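Side-chain contacts in alginate lyase (Bacteroides ovatus, PDB 3NNB), which probably cleaves alginate, a polyuronic acid of brown algae and some bacteria, by beta-elimination: residues A[57-60]-A[61-64]; A[276-279]-A[280-284]; A[339-342]-A[343-347]. All coordinates share one frame; numbering follows the deposited sequence. Where two conformers were deposited one is given.

Contact 1 (A[57-60]-A[61-64]); sequences SGDK and HDYM
Ser-57 and Asp-62 meet through a short hydrogen bond in which Ser-57 OG donates to Asp-62 OD2 at 2.6 Å, reaching that oxygen on its anti side and well out of the carboxylate plane. The serine hydroxyl works in both directions, because OG also accepts from Asp-59 N at 3.1 Å. Its first torsion, chi1 62°, sets OG between the backbone N and the carbonyl carbon, where it can face both partners.

Asp-59 has CG anti to the backbone N (chi1 -173°), which brings OD1 within reach of His-61 N; the bond, 3.0 Å long, meets OD1 from above the carboxylate plane. The same OD1 sits at the edge of the imidazole, in the ring plane, 3.3 Å from His-61 CD2, while carboxylate and ring are steeply inclined to each other. His-61 ND1 is taken up by the backbone O of Lys-141.

Asp-59 and Asp-62 cross at about a right angle, with Asp-59 OD2 and Asp-62 OD1 4.1 Å apart. The likely repulsion between these carboxylates is probably eased by Asn-143 ND2, which bonds to both oxygens; a water lies within hydrogen-bonding distance of the same two atoms, and His-145 NE2 adds a further bond to Asp-62 OD1. Putting an alanine at Asp-59 would probably leave His-61 N without its carboxylate acceptor and Asn-143 with only one of its two acid partners.

In the backbone, Asp-62 N donates to Asp-59 O at 3.0 Å, and a second water links Asp-59 O to Asp-62 O. The segment thus combines an ST turn at Ser-57 with a type I beta turn from Asp-59 to Asp-62, in the surface loop leading into strand 64-66.

Contact 2 (A[276-279]-A[280-284]); sequences GYTI and FNLGH
Tyr-277 and Phe-280 form an aromatic pair one turn apart on helix 274-293, a helix of what is probably the (alpha/alpha) toroid, built of helical hairpins, of this lyase family. The two side chains run side by side and point the same way, yet their rings stand almost perpendicular, with planes at 87° and centroids 5.8 Å apart. This is an offset edge-to-face arrangement in which the tyrosine presents its edge to the phenylalanine face, and the closest atoms are Tyr-277 CD1 and Phe-280 CD2 at 3.9 Å. The phenylalanine ring reaches this place because its CG lies anti to the backbone N (chi1 -169°).

One turn further on, His-284 puts CE1 over the centre of one face of the Phe-280 ring, 3.3 Å above its plane. The imidazole in turn has Phe-280 O above the centre of one of its own faces, and it also meets the ring of Tyr-169.

Regular helical bonds hold the backbone that carries these rings, among them Phe-280 N to Gly-276 O at 2.8 Å and Gly-283 N to Ile-279 O, also 2.8 Å. On another side of the helix, Thr-278 CG2 lies alongside Leu-282 CD1 at 4.2 Å; the threonine hydroxyl turns back to Ala-274 O.

A citrate and a glycerol, both probably from the crystallisation liquor, lie near Tyr-277 and Phe-280 respectively, consistent with a pocket beside the pair. Chemically, the edge-to-face packing is likely to limit turning of the tyrosine ring, whose hydroxyl is held by a hydrogen bond with Tyr-69 OH; the cation-pi contact with Arg-271 may place positive charge near the ring.

Contact 3 (A[339-342]-A[343-347]); sequences KQEE and ACWIL
Glu-341 and Trp-345 come together one turn apart, the aliphatic part of the acid lying 4.3 Å from the indole between Glu-341 CG and Trp-345 CD1. The indole also turns an edge to the backbone: Glu-341 O lies near the ring plane, 3.4 Å from Trp-345 CD1. With CG anti to the carbonyl carbon (chi1 -71°), the tryptophan leans back along the helix toward that oxygen. Both polar ends share one partner, since Glu-341 OE2 and Trp-345 NE1 each bond to Thr-369 OG1; Arg-367 makes a cation-pi contact with the indole and His-376 meets it edge-to-face.

Among the backbone bonds, Ala-343 N to Lys-339 O and Ile-346 N to Glu-342 O, both 2.9 Å, are well formed. Between them the pattern slackens: Cys-344 N to Gln-340 O stretches to 3.3 Å, and Trp-345 N divides weak bonds between Glu-341 O at 3.4 Å and Glu-342 O at 3.0 Å. All belong to helix 336-351, which packs on helix 274-293 through Glu-342, Ala-343 and Ile-346, each touching Ile-279, and on helix 359-366 through Cys-344 and Leu-347.

The ionic contact is a salt bridge between residues three apart on the helix, Lys-339 NZ to Glu-342 OE2 at 2.8 Å, made on the syn side of the carboxylate but 33° out of its plane. Gln-340 instead faces a loop, its amide bonding to Gly-322 N through OE1 and to Tyr-320 O through NE2.

Overall arrangement
From the N terminus, the chain leaves helix 27-41 and makes the turn of contact 1 just before strand 64-66, which pairs with strand 148-151. Contacts 2 and 3 then follow in series, on helices 274-293 and 336-351. All three are local, so none encloses another and none crosses. Contact 1 stands on the opposite side of the chain's centre from the other two, its centre about 31 Å from that of contact 2 and 37 Å from that of contact 3. Contacts 2 and 3 are neighbours, centres about 10 Å apart, where the two helices pack: Ile-279 CD1 reaches Lys-339 O, and Gly-283 CA lies against Ile-346 CD1.

Contact 1 (A[57-60]-A[61-64])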
loop_
_atom_site.group_PDB
_atom_site.type_symbol
_atom_site.label_atom_id
_atom_site.label_comp_id
_atom_site.label_asym_id
_atom_site.label_seq_id
_atom_site.Cartn_x
_atom_site.Cartn_y
_atom_site.Cartn_z
ATOM N N SER A 57 -13.635 -22.649 2.014
ATOM C CA SER A 57 -12.836 -23.572 2.781
ATOM C C SER A 57 -13.549 -24.068 4.035
ATOM O O SER A 57 -13.131 -25.061 4.622
ATOM C CB SER A 57 -11.572 -22.876 3.252
ATOM O OG SER A 57 -11.935 -21.791 4.094
ATOM N N GLY A 58 -14.581 -23.342 4.454
ATOM C CA GLY A 58 -15.295 -23.618 5.680
ATOM C C GLY A 58 -14.575 -23.151 6.932
ATOM O O GLY A 58 -15.060 -23.409 8.040
ATOM N N ASP A 59 -13.453 -22.451 6.760
ATOM C CA ASP A 59 -12.642 -21.958 7.876
ATOM C C ASP A 59 -12.732 -20.443 7.919
ATOM O O ASP A 59 -12.247 -19.757 7.010
ATOM C CB ASP A 59 -11.176 -22.409 7.687
ATOM C CG ASP A 59 -10.295 -22.087 8.869
ATOM O OD1 ASP A 59 -10.766 -21.465 9.856
ATOM O OD2 ASP A 59 -9.112 -22.511 8.797
ATOM N N LYS A 60 -13.356 -19.929 8.982
ATOM C CA LYS A 60 -13.568 -18.500 9.187
ATOM C C LYS A 60 -12.230 -17.762 9.306
ATOM O O LYS A 60 -12.142 -16.565 9.056
ATOM C CB LYS A 60 -14.423 -18.284 10.453
ATOM C CG LYS A 60 -14.737 -16.829 10.823
ATOM C CD LYS A 60 -15.970 -16.301 10.143
ATOM C CE LYS A 60 -17.224 -16.954 10.653
ATOM N NZ LYS A 60 -18.411 -16.504 9.857
ATOM N N HIS A 61 -11.179 -18.487 9.684
ATOM C CA HIS A 61 -9.848 -17.885 9.817
ATOM C C HIS A 61 -9.210 -17.566 8.462
ATOM O O HIS A 61 -8.189 -16.880 8.397
ATOM C CB HIS A 61 -8.915 -18.787 10.607
ATOM C CG HIS A 61 -9.276 -18.935 12.040
ATOM N ND1 HIS A 61 -8.704 -18.149 13.022
ATOM C CD2 HIS A 61 -10.087 -19.822 12.675
ATOM C CE1 HIS A 61 -9.166 -18.542 14.203
ATOM N NE2 HIS A 61 -10.020 -19.543 14.023
ATOM N N ASP A 62 -9.781 -18.085 7.372
ATOM C CA ASP A 62 -9.384 -17.663 6.061
ATOM C C ASP A 62 -9.946 -16.286 5.710
ATOM O O ASP A 62 -11.163 -16.046 5.753
ATOM C CB ASP A 62 -9.797 -18.674 4.990
ATOM C CG ASP A 62 -9.016 -19.993 5.067
ATOM O OD1 ASP A 62 -7.970 -20.077 5.750
ATOM O OD2 ASP A 62 -9.467 -20.942 4.383
ATOM N N TYR A 63 -9.033 -15.402 5.303
ATOM C CA TYR A 63 -9.396 -14.099 4.781
ATOM C C TYR A 63 -10.330 -14.235 3.582
ATOM O O TYR A 63 -10.085 -15.041 2.704
ATOM C CB TYR A 63 -8.144 -13.289 4.398
ATOM C CG TYR A 63 -8.429 -11.916 3.833
ATOM C CD1 TYR A 63 -8.637 -10.815 4.646
ATOM C CD2 TYR A 63 -8.476 -11.743 2.477
ATOM C CE1 TYR A 63 -8.877 -9.572 4.109
ATOM C CE2 TYR A 63 -8.725 -10.486 1.914
ATOM C CZ TYR A 63 -8.925 -9.410 2.732
ATOM O OH TYR A 63 -9.166 -8.166 2.177
HETATM N N MSE A 64 -11.375 -13.429 3.574
HETATM C CA MSE A 64 -12.318 -13.406 2.469
HETATM C C MSE A 64 -12.670 -11.987 2.196
HETATM O O MSE A 64 -13.066 -11.241 3.113
HETATM C CB MSE A 64 -13.589 -14.218 2.812
HETATM C CG MSE A 64 -14.516 -14.362 1.606
HETATM SE SE MSE A 64 -16.175 -15.204 2.153
HETATM C CE MSE A 64 -17.112 -15.044 0.423
HETATM O O HOH W 1 -13.422 -17.557 5.755
HETATM O O HOH W 2 -8.016 -23.039 6.227
#

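Contact 2 (A[276-279]-A[280-284])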
loop_
_atom_site.group_PDB
_atom_site.type_symbol
_atom_site.label_atom_id
_atom_site.label_comp_id
_atom_site.label_asym_id
_atom_site.label_seq_id
_atom_site.Cartn_x
_atom_site.Cartn_y
_atom_site.Cartn_z
ATOM N N GLY A 276 -6.265 8.313 -11.350
ATOM C CA GLY A 276 -6.048 7.570 -10.111
ATOM C C GLY A 276 -5.127 6.369 -10.244
ATOM O O GLY A 276 -4.222 6.205 -9.441
ATOM N N TYR A 277 -5.325 5.561 -11.268
ATOM C CA TYR A 277 -4.486 4.394 -11.466
ATOM C C TYR A 277 -3.060 4.756 -11.949
ATOM O O TYR A 277 -2.098 4.047 -11.617
ATOM C CB TYR A 277 -5.166 3.379 -12.398
ATOM C CG TYR A 277 -6.116 2.486 -11.639
ATOM C CD1 TYR A 277 -5.638 1.577 -10.727
ATOM C CD2 TYR A 277 -7.513 2.647 -11.720
ATOM C CE1 TYR A 277 -6.501 0.766 -9.983
ATOM C CE2 TYR A 277 -8.380 1.829 -10.960
ATOM C CZ TYR A 277 -7.864 0.887 -10.121
ATOM O OH TYR A 277 -8.710 0.115 -9.340
ATOM N N THR A 278 -2.940 5.799 -12.768
ATOM C CA THR A 278 -1.610 6.290 -13.172
ATOM C C THR A 278 -0.823 6.633 -11.890
ATOM O O THR A 278 0.350 6.270 -11.732
ATOM C CB THR A 278 -1.731 7.527 -14.054
ATOM O OG1 THR A 278 -2.240 7.154 -15.351
ATOM C CG2 THR A 278 -0.369 8.245 -14.229
ATOM N N ILE A 279 -1.470 7.329 -10.980
ATOM C CA ILE A 279 -0.830 7.724 -9.706
ATOM C C ILE A 279 -0.576 6.527 -8.754
ATOM O O ILE A 279 0.455 6.442 -8.138
ATOM C CB ILE A 279 -1.686 8.833 -9.005
ATOM C CG1 ILE A 279 -1.634 10.114 -9.833
ATOM C CG2 ILE A 279 -1.233 9.052 -7.542
ATOM C CD1 ILE A 279 -2.641 11.187 -9.387
ATOM N N PHE A 280 -1.549 5.635 -8.657
ATOM C CA PHE A 280 -1.446 4.397 -7.862
ATOM C C PHE A 280 -0.199 3.631 -8.274
ATOM O O PHE A 280 0.631 3.259 -7.421
ATOM C CB PHE A 280 -2.698 3.580 -8.157
ATOM C CG PHE A 280 -2.959 2.371 -7.248
ATOM C CD1 PHE A 280 -3.232 2.517 -5.903
ATOM C CD2 PHE A 280 -3.035 1.096 -7.802
ATOM C CE1 PHE A 280 -3.570 1.405 -5.118
ATOM C CE2 PHE A 280 -3.353 -0.002 -7.034
ATOM C CZ PHE A 280 -3.626 0.147 -5.702
ATOM N N ASN A 281 -0.017 3.442 -9.574
ATOM C CA ASN A 281 1.123 2.665 -10.072
ATOM C C ASN A 281 2.426 3.426 -9.873
ATOM O O ASN A 281 3.395 2.854 -9.455
ATOM C CB ASN A 281 0.910 2.275 -11.545
ATOM C CG ASN A 281 1.485 0.936 -11.912
ATOM O OD1 ASN A 281 1.683 0.056 -11.073
ATOM N ND2 ASN A 281 1.678 0.724 -13.218
ATOM N N LEU A 282 2.424 4.729 -10.157
ATOM C CA LEU A 282 3.626 5.547 -9.917
ATOM C C LEU A 282 4.036 5.527 -8.442
ATOM O O LEU A 282 5.241 5.450 -8.118
ATOM C CB LEU A 282 3.414 6.995 -10.383
ATOM C CG LEU A 282 3.897 7.339 -11.771
ATOM C CD1 LEU A 282 3.261 8.666 -12.223
ATOM C CD2 LEU A 282 5.470 7.351 -11.793
ATOM N N GLY A 283 3.068 5.612 -7.535
ATOM C CA GLY A 283 3.388 5.554 -6.097
ATOM C C GLY A 283 4.029 4.210 -5.699
ATOM O O GLY A 283 4.943 4.166 -4.880
ATOM N N HIS A 284 3.564 3.128 -6.294
ATOM C CA HIS A 284 4.115 1.808 -6.042
ATOM C C HIS A 284 5.511 1.657 -6.669
ATOM O O HIS A 284 6.397 0.987 -6.103
ATOM C CB HIS A 284 3.174 0.724 -6.502
ATOM C CG HIS A 284 1.871 0.756 -5.785
ATOM N ND1 HIS A 284 0.731 0.169 -6.300
ATOM C CD2 HIS A 284 1.505 1.368 -4.634
ATOM C CE1 HIS A 284 -0.272 0.391 -5.460
ATOM N NE2 HIS A 284 0.170 1.099 -4.436
#

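Contact 3 (A[339-342]-A[343-347])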
loop_
_atom_site.group_PDB
_atom_site.type_symbol
_atom_site.label_atom_id
_atom_site.label_comp_id
_atom_site.label_asym_id
_atom_site.label_seq_id
_atom_site.Cartn_x
_atom_site.Cartn_y
_atom_site.Cartn_z
ATOM N N LYS A 339 -7.021 13.340 -6.342
ATOM C CA LYS A 339 -5.891 12.835 -7.168
ATOM C C LYS A 339 -4.945 13.914 -7.642
ATOM O O LYS A 339 -3.738 13.668 -7.656
ATOM C CB LYS A 339 -6.393 11.979 -8.322
ATOM C CG LYS A 339 -7.136 10.722 -7.845
ATOM C CD LYS A 339 -6.345 9.882 -6.847
ATOM C CE LYS A 339 -7.202 8.743 -6.325
ATOM N NZ LYS A 339 -6.464 7.970 -5.245
ATOM N N GLN A 340 -5.456 15.133 -7.939
ATOM C CA GLN A 340 -4.558 16.278 -8.149
ATOM C C GLN A 340 -3.622 16.484 -6.936
ATOM O O GLN A 340 -2.425 16.635 -7.098
ATOM C CB GLN A 340 -5.365 17.543 -8.429
ATOM C CG GLN A 340 -5.941 17.565 -9.838
ATOM C CD GLN A 340 -4.891 17.927 -10.875
ATOM O OE1 GLN A 340 -4.004 18.741 -10.582
ATOM N NE2 GLN A 340 -4.985 17.360 -12.078
ATOM N N GLU A 341 -4.183 16.475 -5.720
ATOM C CA GLU A 341 -3.373 16.612 -4.524
ATOM C C GLU A 341 -2.355 15.474 -4.400
ATOM O O GLU A 341 -1.173 15.714 -4.155
ATOM C CB GLU A 341 -4.255 16.691 -3.281
ATOM C CG GLU A 341 -3.419 16.838 -2.030
ATOM C CD GLU A 341 -4.245 16.941 -0.746
ATOM O OE1 GLU A 341 -5.401 16.488 -0.775
ATOM O OE2 GLU A 341 -3.727 17.448 0.282
ATOM N N GLU A 342 -2.786 14.246 -4.592
ATOM C CA GLU A 342 -1.886 13.089 -4.562
ATOM C C GLU A 342 -0.736 13.208 -5.559
ATOM O O GLU A 342 0.402 12.868 -5.234
ATOM C CB GLU A 342 -2.651 11.798 -4.813
ATOM C CG GLU A 342 -3.546 11.406 -3.662
ATOM C CD GLU A 342 -4.174 9.976 -3.833
ATOM O OE1 GLU A 342 -3.523 9.106 -4.430
ATOM O OE2 GLU A 342 -5.313 9.757 -3.379
ATOM N N ALA A 343 -1.032 13.712 -6.757
ATOM C CA ALA A 343 0.002 13.935 -7.765
ATOM C C ALA A 343 1.116 14.857 -7.249
ATOM O O ALA A 343 2.271 14.659 -7.549
ATOM C CB ALA A 343 -0.625 14.486 -9.040
ATOM N N CYS A 344 0.735 15.912 -6.507
ATOM C CA CYS A 344 1.701 16.839 -5.942
ATOM C C CYS A 344 2.653 16.141 -4.941
ATOM O O CYS A 344 3.838 16.545 -4.801
ATOM C CB CYS A 344 0.958 17.979 -5.230
ATOM S SG CYS A 344 0.071 19.082 -6.364
ATOM N N TRP A 345 2.139 15.116 -4.239
ATOM C CA TRP A 345 2.963 14.327 -3.331
ATOM C C TRP A 345 3.767 13.244 -4.055
ATOM O O TRP A 345 4.856 12.903 -3.612
ATOM C CB TRP A 345 2.127 13.788 -2.171
ATOM C CG TRP A 345 1.780 14.909 -1.287
ATOM C CD1 TRP A 345 0.645 15.640 -1.294
ATOM C CD2 TRP A 345 2.630 15.489 -0.271
ATOM N NE1 TRP A 345 0.735 16.655 -0.364
ATOM C CE2 TRP A 345 1.927 16.557 0.296
ATOM C CE3 TRP A 345 3.903 15.191 0.217
ATOM C CZ2 TRP A 345 2.466 17.339 1.322
ATOM C CZ3 TRP A 345 4.432 15.976 1.217
ATOM C CH2 TRP A 345 3.719 17.036 1.754
ATOM N N ILE A 346 3.287 12.733 -5.190
ATOM C CA ILE A 346 4.159 11.967 -6.071
ATOM C C ILE A 346 5.410 12.791 -6.406
ATOM O O ILE A 346 6.528 12.245 -6.416
ATOM C CB ILE A 346 3.393 11.500 -7.356
ATOM C CG1 ILE A 346 2.318 10.445 -7.001
ATOM C CG2 ILE A 346 4.326 10.964 -8.446
ATOM C CD1 ILE A 346 2.835 9.075 -6.442
ATOM N N LEU A 347 5.221 14.084 -6.719
ATOM C CA LEU A 347 6.330 14.945 -7.088
ATOM C C LEU A 347 7.321 15.186 -5.941
ATOM O O LEU A 347 8.520 15.129 -6.149
ATOM C CB LEU A 347 5.833 16.268 -7.656
ATOM C CG LEU A 347 5.136 16.170 -9.002
ATOM C CD1 LEU A 347 4.831 17.573 -9.473
ATOM C CD2 LEU A 347 5.966 15.421 -10.054
#